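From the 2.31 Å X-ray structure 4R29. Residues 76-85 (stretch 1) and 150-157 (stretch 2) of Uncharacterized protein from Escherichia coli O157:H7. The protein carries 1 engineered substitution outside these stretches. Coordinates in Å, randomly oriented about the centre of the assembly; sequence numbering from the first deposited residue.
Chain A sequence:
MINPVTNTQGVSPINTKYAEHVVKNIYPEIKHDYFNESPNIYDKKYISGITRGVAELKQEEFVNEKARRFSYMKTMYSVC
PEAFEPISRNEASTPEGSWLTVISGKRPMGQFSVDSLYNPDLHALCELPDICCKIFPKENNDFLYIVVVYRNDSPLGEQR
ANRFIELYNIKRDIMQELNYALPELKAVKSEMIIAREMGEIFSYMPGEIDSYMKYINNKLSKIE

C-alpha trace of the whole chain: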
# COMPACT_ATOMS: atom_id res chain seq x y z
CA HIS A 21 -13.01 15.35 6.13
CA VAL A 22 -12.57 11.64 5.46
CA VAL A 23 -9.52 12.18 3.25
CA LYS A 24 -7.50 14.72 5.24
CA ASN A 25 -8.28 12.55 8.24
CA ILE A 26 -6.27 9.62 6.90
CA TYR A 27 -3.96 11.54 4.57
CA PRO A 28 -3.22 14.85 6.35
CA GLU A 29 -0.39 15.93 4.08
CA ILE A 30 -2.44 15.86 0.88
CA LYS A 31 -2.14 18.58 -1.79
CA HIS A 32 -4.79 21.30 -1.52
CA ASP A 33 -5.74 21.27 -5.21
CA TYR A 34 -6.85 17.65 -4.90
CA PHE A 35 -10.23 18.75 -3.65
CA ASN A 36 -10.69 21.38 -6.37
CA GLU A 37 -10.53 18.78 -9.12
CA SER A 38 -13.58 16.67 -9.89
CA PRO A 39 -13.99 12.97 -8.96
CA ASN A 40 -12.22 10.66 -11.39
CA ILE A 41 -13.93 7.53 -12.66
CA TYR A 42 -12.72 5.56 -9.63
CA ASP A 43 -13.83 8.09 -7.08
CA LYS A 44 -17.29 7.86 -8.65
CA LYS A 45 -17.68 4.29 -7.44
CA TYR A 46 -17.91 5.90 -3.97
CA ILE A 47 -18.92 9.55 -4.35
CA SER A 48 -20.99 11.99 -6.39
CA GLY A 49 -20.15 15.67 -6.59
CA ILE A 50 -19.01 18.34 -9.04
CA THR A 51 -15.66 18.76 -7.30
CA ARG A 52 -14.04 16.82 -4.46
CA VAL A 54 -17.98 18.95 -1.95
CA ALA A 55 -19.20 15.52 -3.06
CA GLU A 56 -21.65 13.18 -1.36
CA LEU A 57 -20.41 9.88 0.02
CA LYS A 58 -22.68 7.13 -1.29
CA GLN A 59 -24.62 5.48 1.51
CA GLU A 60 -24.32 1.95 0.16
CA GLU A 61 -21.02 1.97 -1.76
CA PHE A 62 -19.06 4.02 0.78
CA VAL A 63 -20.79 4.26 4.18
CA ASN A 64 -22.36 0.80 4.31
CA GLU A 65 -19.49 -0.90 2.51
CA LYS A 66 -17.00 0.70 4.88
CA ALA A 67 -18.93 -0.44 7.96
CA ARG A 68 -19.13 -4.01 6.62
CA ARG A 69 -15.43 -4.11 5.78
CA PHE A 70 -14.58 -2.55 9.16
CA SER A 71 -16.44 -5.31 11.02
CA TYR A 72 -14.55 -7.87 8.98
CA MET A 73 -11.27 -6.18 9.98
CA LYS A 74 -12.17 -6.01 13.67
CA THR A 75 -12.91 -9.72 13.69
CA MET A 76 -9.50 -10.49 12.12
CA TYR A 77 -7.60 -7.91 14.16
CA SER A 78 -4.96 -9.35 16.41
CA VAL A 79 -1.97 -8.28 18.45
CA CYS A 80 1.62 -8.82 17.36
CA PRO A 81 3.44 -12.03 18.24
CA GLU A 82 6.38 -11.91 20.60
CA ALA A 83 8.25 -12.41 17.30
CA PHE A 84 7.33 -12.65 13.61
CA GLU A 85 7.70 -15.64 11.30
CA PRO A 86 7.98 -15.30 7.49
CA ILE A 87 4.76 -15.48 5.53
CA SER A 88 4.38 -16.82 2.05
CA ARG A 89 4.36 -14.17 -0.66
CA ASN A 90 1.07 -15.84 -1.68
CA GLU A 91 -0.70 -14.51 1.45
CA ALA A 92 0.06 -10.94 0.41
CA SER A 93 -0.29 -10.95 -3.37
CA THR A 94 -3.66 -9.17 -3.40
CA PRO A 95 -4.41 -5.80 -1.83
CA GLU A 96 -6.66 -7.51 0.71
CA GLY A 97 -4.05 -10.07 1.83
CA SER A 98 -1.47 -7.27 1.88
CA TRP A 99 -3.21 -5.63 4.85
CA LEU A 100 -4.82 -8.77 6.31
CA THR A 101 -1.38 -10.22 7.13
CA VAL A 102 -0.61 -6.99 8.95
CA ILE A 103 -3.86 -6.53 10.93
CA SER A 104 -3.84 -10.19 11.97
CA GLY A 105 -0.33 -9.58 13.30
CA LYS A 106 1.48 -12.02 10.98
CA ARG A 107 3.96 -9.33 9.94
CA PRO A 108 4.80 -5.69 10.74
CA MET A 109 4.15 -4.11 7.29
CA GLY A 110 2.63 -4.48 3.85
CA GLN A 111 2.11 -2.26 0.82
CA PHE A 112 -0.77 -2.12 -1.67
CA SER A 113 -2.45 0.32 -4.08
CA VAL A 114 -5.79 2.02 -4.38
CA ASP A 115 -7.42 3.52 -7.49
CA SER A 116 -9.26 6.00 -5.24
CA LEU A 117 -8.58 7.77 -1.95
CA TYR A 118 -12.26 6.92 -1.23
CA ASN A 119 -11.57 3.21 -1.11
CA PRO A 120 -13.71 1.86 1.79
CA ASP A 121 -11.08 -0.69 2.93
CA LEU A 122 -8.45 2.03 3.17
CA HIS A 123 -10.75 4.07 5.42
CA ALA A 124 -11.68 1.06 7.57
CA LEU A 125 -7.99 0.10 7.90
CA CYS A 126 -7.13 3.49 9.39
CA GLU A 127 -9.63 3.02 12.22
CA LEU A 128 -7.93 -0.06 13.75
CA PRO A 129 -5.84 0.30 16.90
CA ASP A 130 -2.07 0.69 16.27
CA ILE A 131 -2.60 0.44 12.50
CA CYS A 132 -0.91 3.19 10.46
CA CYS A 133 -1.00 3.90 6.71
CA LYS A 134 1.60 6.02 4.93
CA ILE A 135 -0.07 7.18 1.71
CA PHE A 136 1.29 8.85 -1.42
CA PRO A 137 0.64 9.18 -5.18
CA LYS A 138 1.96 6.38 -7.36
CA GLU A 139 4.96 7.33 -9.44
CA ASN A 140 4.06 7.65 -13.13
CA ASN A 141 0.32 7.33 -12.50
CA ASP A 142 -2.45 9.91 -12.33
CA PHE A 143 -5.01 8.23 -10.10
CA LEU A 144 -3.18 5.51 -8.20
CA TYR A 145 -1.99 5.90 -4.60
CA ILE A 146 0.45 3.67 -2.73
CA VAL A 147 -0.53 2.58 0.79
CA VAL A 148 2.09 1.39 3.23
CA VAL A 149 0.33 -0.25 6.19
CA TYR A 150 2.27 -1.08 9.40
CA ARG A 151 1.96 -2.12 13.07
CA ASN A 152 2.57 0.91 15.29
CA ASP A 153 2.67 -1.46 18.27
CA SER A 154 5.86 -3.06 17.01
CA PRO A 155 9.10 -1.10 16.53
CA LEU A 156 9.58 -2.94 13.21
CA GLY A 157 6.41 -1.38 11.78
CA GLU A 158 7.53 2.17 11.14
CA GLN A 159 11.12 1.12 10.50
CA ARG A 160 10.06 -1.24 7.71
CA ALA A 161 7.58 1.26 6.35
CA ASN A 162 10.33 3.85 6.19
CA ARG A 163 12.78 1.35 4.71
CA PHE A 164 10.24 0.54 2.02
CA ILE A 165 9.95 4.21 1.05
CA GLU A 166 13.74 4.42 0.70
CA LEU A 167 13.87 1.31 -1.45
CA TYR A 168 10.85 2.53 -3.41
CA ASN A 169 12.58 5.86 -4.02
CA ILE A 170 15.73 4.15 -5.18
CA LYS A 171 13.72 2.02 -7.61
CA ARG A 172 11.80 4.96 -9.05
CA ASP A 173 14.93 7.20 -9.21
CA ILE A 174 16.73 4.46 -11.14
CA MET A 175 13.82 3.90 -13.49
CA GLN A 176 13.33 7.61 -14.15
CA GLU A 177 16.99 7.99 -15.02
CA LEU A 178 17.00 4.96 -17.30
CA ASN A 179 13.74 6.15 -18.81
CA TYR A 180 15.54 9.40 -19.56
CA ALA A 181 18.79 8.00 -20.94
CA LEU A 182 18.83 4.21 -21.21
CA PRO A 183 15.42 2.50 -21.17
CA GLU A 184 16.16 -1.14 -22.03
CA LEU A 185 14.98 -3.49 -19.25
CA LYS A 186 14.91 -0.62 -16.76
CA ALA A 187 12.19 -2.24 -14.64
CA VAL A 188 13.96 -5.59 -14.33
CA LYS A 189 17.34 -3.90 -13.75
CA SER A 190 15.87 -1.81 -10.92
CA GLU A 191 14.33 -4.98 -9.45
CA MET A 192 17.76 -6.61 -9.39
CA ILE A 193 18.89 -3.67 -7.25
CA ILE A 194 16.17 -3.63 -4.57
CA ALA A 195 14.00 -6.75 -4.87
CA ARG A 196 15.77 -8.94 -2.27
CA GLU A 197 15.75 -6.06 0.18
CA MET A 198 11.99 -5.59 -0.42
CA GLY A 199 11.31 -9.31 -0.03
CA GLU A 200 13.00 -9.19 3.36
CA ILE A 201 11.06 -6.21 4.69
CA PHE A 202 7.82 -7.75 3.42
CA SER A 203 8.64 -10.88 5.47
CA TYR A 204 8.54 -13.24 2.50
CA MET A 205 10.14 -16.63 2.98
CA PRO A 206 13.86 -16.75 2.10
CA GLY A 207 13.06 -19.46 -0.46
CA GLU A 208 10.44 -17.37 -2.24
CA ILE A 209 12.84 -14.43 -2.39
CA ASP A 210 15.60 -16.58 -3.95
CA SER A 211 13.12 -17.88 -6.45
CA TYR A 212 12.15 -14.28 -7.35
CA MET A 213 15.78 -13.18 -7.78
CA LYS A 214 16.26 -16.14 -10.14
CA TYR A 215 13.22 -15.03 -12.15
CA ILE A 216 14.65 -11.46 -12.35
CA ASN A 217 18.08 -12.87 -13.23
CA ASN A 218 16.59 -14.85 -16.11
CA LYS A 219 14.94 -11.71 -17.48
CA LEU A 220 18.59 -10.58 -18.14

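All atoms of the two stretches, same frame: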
# COMPACT_ATOMS: atom_id res chain seq x y z
N MET A 76 -10.82 -9.92 12.42
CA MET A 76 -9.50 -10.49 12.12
C MET A 76 -8.37 -9.79 12.88
O MET A 76 -7.25 -10.27 12.91
CB MET A 76 -9.21 -10.45 10.62
CG MET A 76 -10.27 -11.13 9.76
SD MET A 76 -10.61 -12.80 10.32
CE MET A 76 -8.98 -13.55 10.30
N TYR A 77 -8.66 -8.63 13.47
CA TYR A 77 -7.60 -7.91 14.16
C TYR A 77 -6.97 -8.75 15.25
O TYR A 77 -7.65 -9.41 16.02
CB TYR A 77 -8.12 -6.62 14.80
CG TYR A 77 -7.04 -5.84 15.55
CD1 TYR A 77 -6.18 -4.97 14.87
CD2 TYR A 77 -6.89 -5.96 16.92
CE1 TYR A 77 -5.21 -4.26 15.54
CE2 TYR A 77 -5.93 -5.24 17.61
CZ TYR A 77 -5.10 -4.39 16.91
OH TYR A 77 -4.14 -3.67 17.57
N SER A 78 -5.65 -8.69 15.32
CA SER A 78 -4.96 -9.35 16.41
C SER A 78 -3.79 -8.52 16.87
O SER A 78 -3.46 -7.50 16.27
CB SER A 78 -4.52 -10.75 16.00
OG SER A 78 -3.82 -11.33 17.08
N VAL A 79 -3.17 -8.95 17.97
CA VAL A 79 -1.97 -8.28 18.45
C VAL A 79 -0.77 -8.95 17.83
O VAL A 79 -0.89 -10.03 17.26
CB VAL A 79 -1.86 -8.33 19.99
CG1 VAL A 79 -2.82 -7.29 20.61
CG2 VAL A 79 -2.11 -9.75 20.51
N CYS A 80 0.38 -8.29 17.91
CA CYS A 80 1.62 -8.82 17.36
C CYS A 80 2.16 -9.96 18.18
O CYS A 80 2.07 -9.94 19.40
CB CYS A 80 2.70 -7.74 17.34
SG CYS A 80 2.58 -6.66 15.94
N PRO A 81 2.77 -10.95 17.51
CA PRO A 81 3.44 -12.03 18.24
C PRO A 81 4.65 -11.47 18.97
O PRO A 81 5.09 -10.36 18.68
CB PRO A 81 3.92 -12.96 17.12
CG PRO A 81 4.12 -12.05 15.95
CD PRO A 81 3.00 -11.04 16.06
N GLU A 82 5.16 -12.25 19.91
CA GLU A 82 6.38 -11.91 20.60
C GLU A 82 7.45 -11.73 19.53
O GLU A 82 8.36 -10.92 19.68
CB GLU A 82 6.75 -13.04 21.56
CG GLU A 82 7.85 -12.69 22.55
CD GLU A 82 8.12 -13.81 23.54
OE1 GLU A 82 8.49 -14.92 23.10
OE2 GLU A 82 7.95 -13.59 24.76
N ALA A 83 7.31 -12.48 18.43
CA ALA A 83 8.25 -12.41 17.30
C ALA A 83 7.58 -12.89 16.00
O ALA A 83 6.75 -13.80 16.01
CB ALA A 83 9.50 -13.22 17.60
N PHE A 84 7.94 -12.28 14.88
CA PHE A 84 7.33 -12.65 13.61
C PHE A 84 8.02 -13.83 12.95
O PHE A 84 9.24 -14.01 13.08
CB PHE A 84 7.33 -11.48 12.64
CG PHE A 84 6.66 -10.24 13.16
CD1 PHE A 84 5.28 -10.13 13.14
CD2 PHE A 84 7.40 -9.19 13.65
CE1 PHE A 84 4.65 -8.99 13.60
CE2 PHE A 84 6.77 -8.04 14.12
CZ PHE A 84 5.39 -7.95 14.09
N GLU A 85 7.22 -14.62 12.23
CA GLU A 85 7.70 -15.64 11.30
C GLU A 85 7.37 -15.21 9.87
O GLU A 85 6.35 -14.56 9.64
CB GLU A 85 6.99 -16.97 11.56
CG GLU A 85 7.42 -17.72 12.80
CD GLU A 85 6.50 -18.89 13.10
OE1 GLU A 85 5.75 -19.31 12.19
OE2 GLU A 85 6.54 -19.39 14.24
N TYR A 150 1.35 -0.51 8.41
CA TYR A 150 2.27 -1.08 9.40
C TYR A 150 1.72 -1.13 10.83
O TYR A 150 0.79 -0.38 11.18
CB TYR A 150 3.63 -0.37 9.36
CG TYR A 150 3.61 1.11 9.72
CD1 TYR A 150 3.29 2.07 8.76
CD2 TYR A 150 3.92 1.55 11.02
CE1 TYR A 150 3.28 3.43 9.06
CE2 TYR A 150 3.91 2.90 11.35
CZ TYR A 150 3.58 3.84 10.37
OH TYR A 150 3.56 5.18 10.68
N ARG A 151 2.28 -2.03 11.64
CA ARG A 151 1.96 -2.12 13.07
C ARG A 151 2.71 -1.02 13.82
O ARG A 151 3.94 -0.99 13.80
CB ARG A 151 2.40 -3.46 13.67
CG ARG A 151 1.87 -4.71 12.97
CD ARG A 151 0.38 -4.89 13.14
NE ARG A 151 -0.05 -4.85 14.54
CZ ARG A 151 -1.15 -5.43 15.00
NH1 ARG A 151 -1.92 -6.15 14.18
NH2 ARG A 151 -1.47 -5.32 16.29
N ASN A 152 1.97 -0.14 14.46
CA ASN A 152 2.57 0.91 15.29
C ASN A 152 2.99 0.34 16.65
O ASN A 152 3.78 0.94 17.38
CB ASN A 152 1.56 2.03 15.50
CG ASN A 152 2.22 3.37 15.70
OD1 ASN A 152 3.35 3.59 15.25
ND2 ASN A 152 1.53 4.27 16.38
N ASP A 153 2.44 -0.82 16.97
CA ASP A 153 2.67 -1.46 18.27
C ASP A 153 3.85 -2.41 18.21
O ASP A 153 4.08 -3.19 19.12
CB ASP A 153 1.40 -2.16 18.79
CG ASP A 153 0.71 -3.04 17.73
OD1 ASP A 153 1.06 -2.96 16.53
OD2 ASP A 153 -0.20 -3.80 18.09
N SER A 154 4.59 -2.35 17.11
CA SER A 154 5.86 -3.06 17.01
C SER A 154 6.87 -2.09 16.42
O SER A 154 6.55 -1.41 15.45
CB SER A 154 5.76 -4.28 16.10
OG SER A 154 7.04 -4.64 15.61
N PRO A 155 8.08 -2.04 16.99
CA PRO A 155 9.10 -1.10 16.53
C PRO A 155 9.51 -1.38 15.08
O PRO A 155 9.99 -0.47 14.41
CB PRO A 155 10.27 -1.34 17.49
CG PRO A 155 10.08 -2.74 17.96
CD PRO A 155 8.60 -2.96 18.03
N LEU A 156 9.30 -2.61 14.60
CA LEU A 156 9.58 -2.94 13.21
C LEU A 156 8.62 -2.28 12.21
O LEU A 156 8.94 -2.10 11.05
CB LEU A 156 9.58 -4.46 13.00
CG LEU A 156 10.75 -5.26 13.59
CD1 LEU A 156 10.48 -6.75 13.52
CD2 LEU A 156 12.04 -4.94 12.86
N GLY A 157 7.43 -1.91 12.67
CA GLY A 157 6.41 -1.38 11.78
C GLY A 157 6.88 -0.17 11.01
O GLY A 157 7.03 -0.22 9.79

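Arg151 is the centre of this contact. It lies at the end of a strand, its CA-to-CB bond points toward stretch 1, and it has the largest area covered by the other stretch. Its chi1, chi2 and chi3 are all m. This folded chain brings the guanidinium beside the backbone of Ser78 and Val79. There it donates twice to one carbonyl: NH1 to Ser78 O at 2.9 Å and NH2 to Ser78 O at 3.0 Å. The N-H...O angles are 140° and 138°, as expected when two donors of one group share an acceptor near the guanidinium plane. Ser78 lies where the chain has no regular helix or strand, and its carbonyl accepts both arginine bonds.

Asp153 steadies the arginine from within stretch 2. Its chi1 is p, and its carboxylate meets the guanidinium side-on. Arg151 NE donates to Asp153 OD1 at 3.0 Å, and Arg151 NH2 forms a salt bridge with Asp153 OD2 at 2.7 Å. Both bonds are nearly straight. The pairing balances the charge of a buried arginine and holds its end in position for Ser78 O. NH1 has a further partner elsewhere in the structure.

Tyr77 is the first residue past a helix. Its CA-to-CB bond points sideways, but with chi1 t the ring reaches nearer to stretch 2. Its hydroxyl lies among the polar groups, with Tyr77 OH 3.4 Å from Arg151 NH2 and 4.0 Å from Asp153 OD2.

Cys80 points toward stretch 2 with chi1 m. Its backbone N sits over one face of the guanidinium. Cys80 SG lies 3.5 Å from Arg151 NE and 4.0 Å from Ser154 CB. A small, polarizable side chain suits this place, between a charged group and a serine methylene.

Ser154 caps the helix that follows. With chi1 t, its hydroxyl turns to the helix start, and Ser154 OG accepts from Leu156 N at 3.2 Å. Ser154 O also accepts from Gly157 N at 3.0 Å.

Phe84 makes the apolar end of the contact. Its chi1 is m, and the ring presents its edge to stretch 2. Phe84 CE2 is 3.7 Å from Ser154 OG, and Phe84 CD2 is 3.9 Å from Leu156 CD1. Leu156 has the common m,t rotamer, which places CD1 near the ring plane.

The two stretches bury 323 Å² in total. Pro81, Glu82 and Ala83 make no contact with stretch 2 and stay exposed.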